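Local atomic coordinates of extracellular solute-binding protein family 1 (Pseudothermotoga lettingae, PDB entry 5CI5), a protein that binds alpha-D-tagatopyranose in its ligand pocket and probably delivers such a sugar to an ABC transporter as its extracellular solute-binding component. Residues 90-103 with 121-133. Sequence-based numbering, arbitrary orientation.
Sequences VPTFAEKGWLEPME and PTVTYKKIRYGLP
Glu103 OE1 is gripped twice by Arg129: the backbone N of Arg129 approaches its anti lone pair at 2.9 Å, and the side-chain NE of Arg129 lies 2.9 Å from the same OE1 on the syn side. Arg129 NH2 takes up Glu103 OE2, which makes the salt bridge a side-on, two-nitrogen grip. Carboxylate and guanidinium planes lie 22° apart; the oxygens stay close to the guanidinium plane, whereas NE and NH2 both approach tilted out of the carboxylate plane. The bend of Glu103 at chi2 (-50°) folds the carboxylate back toward Arg129, whose guanidinium also makes a cation-pi contact with Trp120. Beside this pair, Met102 N donates to Arg129 O at 2.9 Å. Met102, a selenomethionine, is the N-cap residue of helix 103-108, so this backbone bond ties the start of that helix to strand 128-138.

In this periplasmic-binding-protein fold, the tight type I' turn Tyr125-Ile128 joins strand 124-125 to strand 128-138, and the resulting hairpin packs against helix 89-95 and the loop that follows its Schellman motif at Gly97. The Tyr130 ring is set between helix 89-95 and the 99-101 loop: Ala94 CB sits over one face, 3.8 Å from the ring centroid, a CH-pi contact, while Leu99 O meets the edge at CE2. Tyr125, with CG anti to its own N (chi1 172°), lays its ring against Ala94 and Glu95, where Glu95 CA makes a second CH-pi contact, and Lys126 CG covers the opposite face. Deeper in, Val90 CG1 fits between Val123 and Tyr130 CB, 3.7 Å from the latter. A water accepts from Val90 N and donates to Thr122 O, bridging the start of helix 89-95 to the residue two before strand 124-125.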
ATOM      1  N   VAL A  90      -1.114  -7.738  10.735  1.00  7.69           N
ATOM      2  CA  VAL A  90      -0.382  -8.672  11.579  1.00  7.35           C
ATOM      3  C   VAL A  90      -0.777  -8.497  13.059  1.00 11.39           C
ATOM      4  O   VAL A  90      -1.108  -9.466  13.745  1.00  7.86           O
ATOM      5  CB  VAL A  90       1.137  -8.551  11.326  1.00  7.25           C
ATOM      6  CG1 VAL A  90       1.902  -9.372  12.311  1.00 10.30           C
ATOM      7  CG2 VAL A  90       1.415  -9.049   9.925  1.00  9.02           C
ATOM      8  N   PRO A  91      -0.832  -7.261  13.557  1.00  7.99           N
ATOM      9  CA  PRO A  91      -1.362  -7.103  14.929  1.00  8.92           C
ATOM     10  C   PRO A  91      -2.783  -7.605  15.122  1.00  8.10           C
ATOM     11  O   PRO A  91      -3.085  -8.217  16.159  1.00  9.14           O
ATOM     12  CB  PRO A  91      -1.282  -5.584  15.149  1.00 11.19           C
ATOM     13  CG  PRO A  91      -0.145  -5.172  14.293  1.00 10.53           C
ATOM     14  CD  PRO A  91      -0.264  -6.004  13.044  1.00  8.48           C
ATOM     15  N   THR A  92      -3.651  -7.383  14.134  1.00  9.86           N
ATOM     16  CA  THR A  92      -5.025  -7.863  14.212  1.00  8.84           C
ATOM     17  C   THR A  92      -5.048  -9.402  14.360  1.00  8.92           C
ATOM     18  O   THR A  92      -5.726  -9.954  15.251  1.00 10.13           O
ATOM     19  CB  THR A  92      -5.815  -7.455  12.971  1.00  9.83           C
ATOM     20  OG1 THR A  92      -5.827  -6.030  12.883  1.00 13.11           O
ATOM     21  CG2 THR A  92      -7.234  -7.957  13.006  1.00 10.33           C
ATOM     22  N   PHE A  93      -4.314 -10.096  13.494  1.00  8.26           N
ATOM     23  CA  PHE A  93      -4.347 -11.564  13.530  1.00  8.52           C
ATOM     24  C   PHE A  93      -3.620 -12.122  14.748  1.00  8.86           C
ATOM     25  O   PHE A  93      -4.058 -13.116  15.335  1.00  8.98           O
ATOM     26  CB  PHE A  93      -3.720 -12.175  12.268  1.00  8.97           C
ATOM     27  CG  PHE A  93      -4.356 -11.737  10.962  1.00  9.50           C
ATOM     28  CD1 PHE A  93      -5.664 -11.286  10.889  1.00  7.97           C
ATOM     29  CD2 PHE A  93      -3.610 -11.790   9.802  1.00 10.03           C
ATOM     30  CE1 PHE A  93      -6.201 -10.877   9.667  1.00  9.44           C
ATOM     31  CE2 PHE A  93      -4.139 -11.406   8.586  1.00 10.50           C
ATOM     32  CZ  PHE A  93      -5.452 -10.958   8.528  1.00  7.94           C
ATOM     33  N   ALA A  94      -2.509 -11.483  15.135  1.00  8.23           N
ATOM     34  CA  ALA A  94      -1.679 -11.963  16.244  1.00  9.81           C
ATOM     35  C   ALA A  94      -2.434 -11.889  17.568  1.00  9.68           C
ATOM     36  O   ALA A  94      -2.275 -12.743  18.429  1.00  9.40           O
ATOM     37  CB  ALA A  94      -0.376 -11.148  16.332  1.00  9.28           C
ATOM     38  N   GLU A  95      -3.255 -10.860  17.706  1.00  8.44           N
ATOM     39  CA  GLU A  95      -4.019 -10.623  18.928  1.00 10.11           C
ATOM     40  C   GLU A  95      -4.987 -11.769  19.193  1.00 10.12           C
ATOM     41  O   GLU A  95      -5.304 -12.087  20.349  1.00 10.53           O
ATOM     42  CB  GLU A  95      -4.766  -9.297  18.842  1.00  9.45           C
ATOM     43  CG  GLU A  95      -5.440  -8.885  20.168  1.00  9.71           C
ATOM     44  CD  GLU A  95      -6.796  -9.507  20.406  1.00 14.29           C
ATOM     45  OE1 GLU A  95      -7.508  -9.802  19.428  1.00 14.25           O
ATOM     46  OE2 GLU A  95      -7.157  -9.736  21.594  1.00 15.85           O
ATOM     47  N   LYS A  96      -5.432 -12.418  18.120  1.00  8.47           N
ATOM     48  CA  LYS A  96      -6.379 -13.507  18.213  1.00 10.09           C
ATOM     49  C   LYS A  96      -5.720 -14.876  18.414  1.00 10.47           C
ATOM     50  O   LYS A  96      -6.413 -15.873  18.613  1.00 10.56           O
ATOM     51  CB  LYS A  96      -7.252 -13.564  16.954  1.00 16.63           C
ATOM     52  CG  LYS A  96      -8.136 -12.338  16.804  1.00 15.84           C
ATOM     53  CD  LYS A  96      -8.985 -12.373  15.589  1.00 30.46           C
ATOM     54  CE  LYS A  96     -10.025 -11.254  15.642  1.00 39.51           C
ATOM     55  NZ  LYS A  96     -11.018 -11.494  16.742  1.00 42.04           N
ATOM     56  N   GLY A  97      -4.397 -14.927  18.358  1.00 10.27           N
ATOM     57  CA  GLY A  97      -3.680 -16.188  18.409  1.00 10.99           C
ATOM     58  C   GLY A  97      -3.614 -16.924  17.080  1.00  8.52           C
ATOM     59  O   GLY A  97      -3.336 -18.107  17.038  1.00 10.91           O
ATOM     60  N   TRP A  98      -3.890 -16.223  15.984  1.00  8.88           N
ATOM     61  CA  TRP A  98      -3.974 -16.865  14.675  1.00  8.08           C
ATOM     62  C   TRP A  98      -2.624 -17.074  14.016  1.00  7.74           C
ATOM     63  O   TRP A  98      -2.527 -17.821  13.023  1.00 10.35           O
ATOM     64  CB  TRP A  98      -4.844 -16.025  13.753  1.00 10.04           C
ATOM     65  CG  TRP A  98      -6.314 -16.055  14.048  1.00  9.04           C
ATOM     66  CD1 TRP A  98      -6.978 -16.858  14.924  1.00 11.57           C
ATOM     67  CD2 TRP A  98      -7.309 -15.211  13.445  1.00  9.22           C
ATOM     68  NE1 TRP A  98      -8.319 -16.570  14.898  1.00 12.02           N
ATOM     69  CE2 TRP A  98      -8.547 -15.561  14.002  1.00  9.99           C
ATOM     70  CE3 TRP A  98      -7.264 -14.183  12.497  1.00 10.02           C
ATOM     71  CZ2 TRP A  98      -9.747 -14.939  13.619  1.00 12.97           C
ATOM     72  CZ3 TRP A  98      -8.457 -13.578  12.108  1.00 14.70           C
ATOM     73  CH2 TRP A  98      -9.674 -13.946  12.689  1.00 12.48           C
ATOM     74  N   LEU A  99      -1.593 -16.401  14.527  1.00  7.97           N
ATOM     75  CA  LEU A  99      -0.256 -16.438  13.924  1.00  8.69           C
ATOM     76  C   LEU A  99       0.830 -17.055  14.814  1.00 10.85           C
ATOM     77  O   LEU A  99       0.902 -16.815  16.011  1.00  9.98           O
ATOM     78  CB  LEU A  99       0.186 -15.018  13.541  1.00  8.49           C
ATOM     79  CG  LEU A  99      -0.698 -14.264  12.552  1.00  7.89           C
ATOM     80  CD1 LEU A  99      -0.055 -12.922  12.210  1.00  7.38           C
ATOM     81  CD2 LEU A  99      -1.001 -15.021  11.265  1.00  7.10           C
ATOM     82  N   GLU A 100       1.669 -17.862  14.188  1.00 10.59           N
ATOM     83  CA  GLU A 100       2.863 -18.416  14.833  1.00  8.47           C
ATOM     84  C   GLU A 100       3.885 -17.308  15.073  1.00  9.68           C
ATOM     85  O   GLU A 100       4.158 -16.526  14.168  1.00 10.97           O
ATOM     86  CB  GLU A 100       3.462 -19.505  13.942  1.00 10.63           C
ATOM     87  CG  GLU A 100       4.690 -20.203  14.508  1.00  9.31           C
ATOM     88  CD  GLU A 100       4.372 -21.248  15.551  1.00 10.00           C
ATOM     89  OE1 GLU A 100       3.186 -21.445  15.920  1.00 11.14           O
ATOM     90  OE2 GLU A 100       5.324 -21.917  15.987  1.00 13.15           O
ATOM     91  N   PRO A 101       4.452 -17.221  16.292  1.00  8.64           N
ATOM     92  CA  PRO A 101       5.507 -16.218  16.503  1.00  9.83           C
ATOM     93  C   PRO A 101       6.735 -16.532  15.662  1.00 11.22           C
ATOM     94  O   PRO A 101       7.029 -17.703  15.373  1.00 10.21           O
ATOM     95  CB  PRO A 101       5.831 -16.334  18.004  1.00 10.48           C
ATOM     96  CG  PRO A 101       5.458 -17.737  18.344  1.00 11.26           C
ATOM     97  CD  PRO A 101       4.236 -18.039  17.497  1.00 11.21           C
HETATM   98  N   MSE A 102       7.442 -15.496  15.231  0.53  9.94           N
HETATM   99  CA  MSE A 102       8.660 -15.702  14.447  0.53 10.29           C
HETATM  100  C   MSE A 102       9.915 -15.109  15.160  0.53 11.55           C
HETATM  101  O   MSE A 102      10.955 -14.931  14.531  0.53 11.12           O
HETATM  102  CB  MSE A 102       8.443 -15.134  13.011  0.53 11.34           C
HETATM  103  CG  MSE A 102       7.423 -15.991  12.128  0.53  8.96           C
HETATM  104 SE   MSE A 102       6.609 -15.181  10.487  0.53 27.19          SE
HETATM  105  CE  MSE A 102       8.087 -15.478   9.263  0.53 19.58           C
ATOM    106  N   GLU A 103       9.845 -14.853  16.475  1.00 12.37           N
ATOM    107  CA  GLU A 103      10.998 -14.344  17.212  1.00 14.83           C
ATOM    108  C   GLU A 103      12.208 -15.257  17.145  1.00 16.48           C
ATOM    109  O   GLU A 103      13.317 -14.812  16.862  1.00 19.43           O
ATOM    110  CB  GLU A 103      10.680 -14.136  18.691  1.00 22.11           C
ATOM    111  CG  GLU A 103      10.118 -12.807  19.041  1.00 23.48           C
ATOM    112  CD  GLU A 103      10.908 -11.623  18.490  1.00 23.92           C
ATOM    113  OE1 GLU A 103      10.275 -10.801  17.831  1.00 15.50           O
ATOM    114  OE2 GLU A 103      12.123 -11.472  18.714  1.00 27.41           O
ATOM    115  N   PRO A 121       7.918  -2.470  13.670  1.00  8.64           N
ATOM    116  CA  PRO A 121       6.698  -2.194  14.439  1.00  9.05           C
ATOM    117  C   PRO A 121       5.403  -2.617  13.734  1.00  9.22           C
ATOM    118  O   PRO A 121       4.400  -2.900  14.413  1.00 11.26           O
ATOM    119  CB  PRO A 121       6.763  -0.668  14.647  1.00 11.49           C
ATOM    120  CG  PRO A 121       8.218  -0.376  14.638  1.00 12.39           C
ATOM    121  CD  PRO A 121       8.786  -1.280  13.586  1.00  9.92           C
ATOM    122  N   THR A 122       5.410  -2.677  12.399  1.00  9.12           N
ATOM    123  CA  THR A 122       4.210  -3.008  11.643  1.00  6.71           C
ATOM    124  C   THR A 122       3.795  -4.471  11.763  1.00  7.67           C
ATOM    125  O   THR A 122       2.648  -4.810  11.436  1.00  9.67           O
ATOM    126  CB  THR A 122       4.368  -2.701  10.131  1.00  8.35           C
ATOM    127  OG1 THR A 122       5.205  -3.685   9.502  1.00  8.43           O
ATOM    128  CG2 THR A 122       4.954  -1.305   9.896  1.00  8.79           C
ATOM    129  N   VAL A 123       4.712  -5.332  12.219  1.00  7.06           N
ATOM    130  CA  VAL A 123       4.447  -6.768  12.328  1.00  7.24           C
ATOM    131  C   VAL A 123       4.634  -7.265  13.763  1.00  9.95           C
ATOM    132  O   VAL A 123       4.784  -8.486  13.987  1.00  8.82           O
ATOM    133  CB  VAL A 123       5.342  -7.603  11.379  1.00  8.97           C
ATOM    134  CG1 VAL A 123       5.012  -7.316   9.915  1.00 10.20           C
ATOM    135  CG2 VAL A 123       6.842  -7.358  11.654  1.00  9.24           C
ATOM    136  N   THR A 124       4.580  -6.328  14.717  1.00  8.02           N
ATOM    137  CA  THR A 124       4.817  -6.612  16.125  1.00  7.89           C
ATOM    138  C   THR A 124       3.528  -6.496  16.943  1.00  9.61           C
ATOM    139  O   THR A 124       2.721  -5.573  16.756  1.00  9.23           O
ATOM    140  CB  THR A 124       5.912  -5.670  16.692  1.00  8.72           C
ATOM    141  OG1 THR A 124       7.149  -5.922  16.025  1.00 11.00           O
ATOM    142  CG2 THR A 124       6.121  -5.891  18.188  1.00  9.73           C
ATOM    143  N   TYR A 125       3.326  -7.480  17.817  1.00  9.32           N
ATOM    144  CA  TYR A 125       2.225  -7.471  18.777  1.00  8.80           C
ATOM    145  C   TYR A 125       2.833  -7.795  20.149  1.00  8.79           C
ATOM    146  O   TYR A 125       3.469  -8.837  20.316  1.00  9.68           O
ATOM    147  CB  TYR A 125       1.135  -8.494  18.376  1.00 11.09           C
ATOM    148  CG  TYR A 125       0.074  -8.669  19.425  1.00 11.41           C
ATOM    149  CD1 TYR A 125      -0.888  -7.686  19.630  1.00 12.60           C
ATOM    150  CD2 TYR A 125       0.045  -9.809  20.248  1.00 10.78           C
ATOM    151  CE1 TYR A 125      -1.863  -7.825  20.624  1.00 10.18           C
ATOM    152  CE2 TYR A 125      -0.921  -9.955  21.244  1.00 11.17           C
ATOM    153  CZ  TYR A 125      -1.868  -8.938  21.435  1.00  8.26           C
ATOM    154  OH  TYR A 125      -2.857  -9.010  22.401  1.00 12.36           O
ATOM    155  N   LYS A 126       2.671  -6.896  21.111  1.00 10.39           N
ATOM    156  CA  LYS A 126       3.236  -7.085  22.470  1.00  9.94           C
ATOM    157  C   LYS A 126       4.709  -7.515  22.436  1.00 10.74           C
ATOM    158  O   LYS A 126       5.141  -8.457  23.117  1.00 11.69           O
ATOM    159  CB  LYS A 126       2.399  -8.083  23.275  1.00 12.70           C
ATOM    160  CG  LYS A 126       0.933  -7.749  23.356  1.00 14.63           C
ATOM    161  CD  LYS A 126       0.656  -6.352  23.877  1.00 17.50           C
ATOM    162  CE  LYS A 126      -0.837  -6.076  24.058  1.00 31.18           C
ATOM    163  NZ  LYS A 126      -1.068  -4.634  24.424  1.00 33.61           N
ATOM    164  N   LYS A 127       5.470  -6.789  21.626  1.00 10.19           N
ATOM    165  CA  LYS A 127       6.925  -6.918  21.489  1.00  9.69           C
ATOM    166  C   LYS A 127       7.360  -8.233  20.874  1.00 10.27           C
ATOM    167  O   LYS A 127       8.522  -8.605  20.943  1.00 15.98           O
ATOM    168  CB  LYS A 127       7.597  -6.705  22.848  1.00 16.24           C
ATOM    169  CG  LYS A 127       7.209  -5.398  23.492  1.00 18.28           C
ATOM    170  CD  LYS A 127       7.655  -4.215  22.661  1.00 28.82           C
ATOM    171  CE  LYS A 127       7.265  -2.909  23.341  1.00 40.09           C
ATOM    172  NZ  LYS A 127       7.845  -1.736  22.648  1.00 50.57           N
ATOM    173  N   ILE A 128       6.425  -8.932  20.243  1.00 11.02           N
ATOM    174  CA  ILE A 128       6.757 -10.157  19.541  1.00  8.44           C
ATOM    175  C   ILE A 128       6.502  -9.962  18.050  1.00  7.39           C
ATOM    176  O   ILE A 128       5.468  -9.427  17.661  1.00  9.54           O
ATOM    177  CB  ILE A 128       5.953 -11.326  20.085  1.00  7.69           C
ATOM    178  CG1 ILE A 128       6.329 -11.562  21.562  1.00 13.31           C
ATOM    179  CG2 ILE A 128       6.212 -12.602  19.293  1.00 13.08           C
ATOM    180  CD1 ILE A 128       5.322 -12.270  22.297  1.00 26.50           C
ATOM    181  N   ARG A 129       7.471 -10.363  17.229  1.00  9.25           N
ATOM    182  CA  ARG A 129       7.301 -10.274  15.781  1.00  9.79           C
ATOM    183  C   ARG A 129       6.571 -11.506  15.263  1.00  8.46           C
ATOM    184  O   ARG A 129       6.972 -12.643  15.546  1.00  9.32           O
ATOM    185  CB  ARG A 129       8.666 -10.109  15.116  1.00 10.33           C
ATOM    186  CG  ARG A 129       9.274  -8.728  15.385  1.00 13.16           C
ATOM    187  CD  ARG A 129      10.708  -8.589  14.903  1.00 18.73           C
ATOM    188  NE  ARG A 129      11.636  -9.357  15.718  1.00 15.79           N
ATOM    189  CZ  ARG A 129      12.958  -9.314  15.582  1.00 17.64           C
ATOM    190  NH1 ARG A 129      13.519  -8.544  14.665  1.00 16.93           N
ATOM    191  NH2 ARG A 129      13.713 -10.045  16.369  1.00 18.28           N
ATOM    192  N   TYR A 130       5.518 -11.253  14.481  1.00  9.30           N
ATOM    193  CA  TYR A 130       4.658 -12.286  13.910  1.00 10.23           C
ATOM    194  C   TYR A 130       4.631 -12.281  12.386  1.00  8.39           C
ATOM    195  O   TYR A 130       3.786 -12.959  11.779  1.00  8.66           O
ATOM    196  CB  TYR A 130       3.230 -12.098  14.420  1.00  9.09           C
ATOM    197  CG  TYR A 130       3.015 -12.551  15.861  1.00  5.62           C
ATOM    198  CD1 TYR A 130       3.070 -11.650  16.910  1.00  7.52           C
ATOM    199  CD2 TYR A 130       2.754 -13.880  16.157  1.00  8.58           C
ATOM    200  CE1 TYR A 130       2.870 -12.049  18.215  1.00  8.40           C
ATOM    201  CE2 TYR A 130       2.547 -14.293  17.455  1.00 11.79           C
ATOM    202  CZ  TYR A 130       2.605 -13.372  18.482  1.00  9.35           C
ATOM    203  OH  TYR A 130       2.384 -13.791  19.785  1.00 12.75           O
ATOM    204  N   GLY A 131       5.507 -11.499  11.755  1.00  9.13           N
ATOM    205  CA  GLY A 131       5.641 -11.528  10.319  1.00  9.25           C
ATOM    206  C   GLY A 131       7.016 -11.124   9.846  1.00  9.49           C
ATOM    207  O   GLY A 131       7.786 -10.462  10.570  1.00  8.50           O
ATOM    208  N   LEU A 132       7.337 -11.535   8.623  1.00  8.97           N
ATOM    209  CA  LEU A 132       8.610 -11.186   7.982  1.00  8.54           C
ATOM    210  C   LEU A 132       8.297 -10.255   6.811  1.00  7.96           C
ATOM    211  O   LEU A 132       7.772 -10.713   5.808  1.00  9.46           O
ATOM    212  CB  LEU A 132       9.344 -12.430   7.479  1.00  8.29           C
ATOM    213  CG  LEU A 132      10.610 -12.165   6.658  1.00  8.99           C
ATOM    214  CD1 LEU A 132      11.537 -11.150   7.340  1.00  9.53           C
ATOM    215  CD2 LEU A 132      11.305 -13.484   6.384  1.00 11.02           C
ATOM    216  N   PRO A 133       8.592  -8.950   6.948  1.00  9.58           N
ATOM    217  CA  PRO A 133       8.336  -8.035   5.816  1.00  9.62           C
ATOM    218  C   PRO A 133       9.059  -8.520   4.561  1.00  7.90           C
ATOM    219  O   PRO A 133      10.270  -8.747   4.612  1.00  8.44           O
ATOM    220  CB  PRO A 133       8.888  -6.692   6.324  1.00  6.18           C
ATOM    221  CG  PRO A 133       8.734  -6.794   7.806  1.00  8.63           C
ATOM    222  CD  PRO A 133       9.127  -8.224   8.111  1.00  9.21           C
TER
HETATM  223  O   HOH W   1       0.613  -5.736   9.705  1.00  7.59           O
HETATM  224  O   HOH W   2       3.492 -15.673  11.571  1.00 11.76           O
HETATM  225  O   HOH W   3      10.354  -7.641  19.055  1.00 34.11           O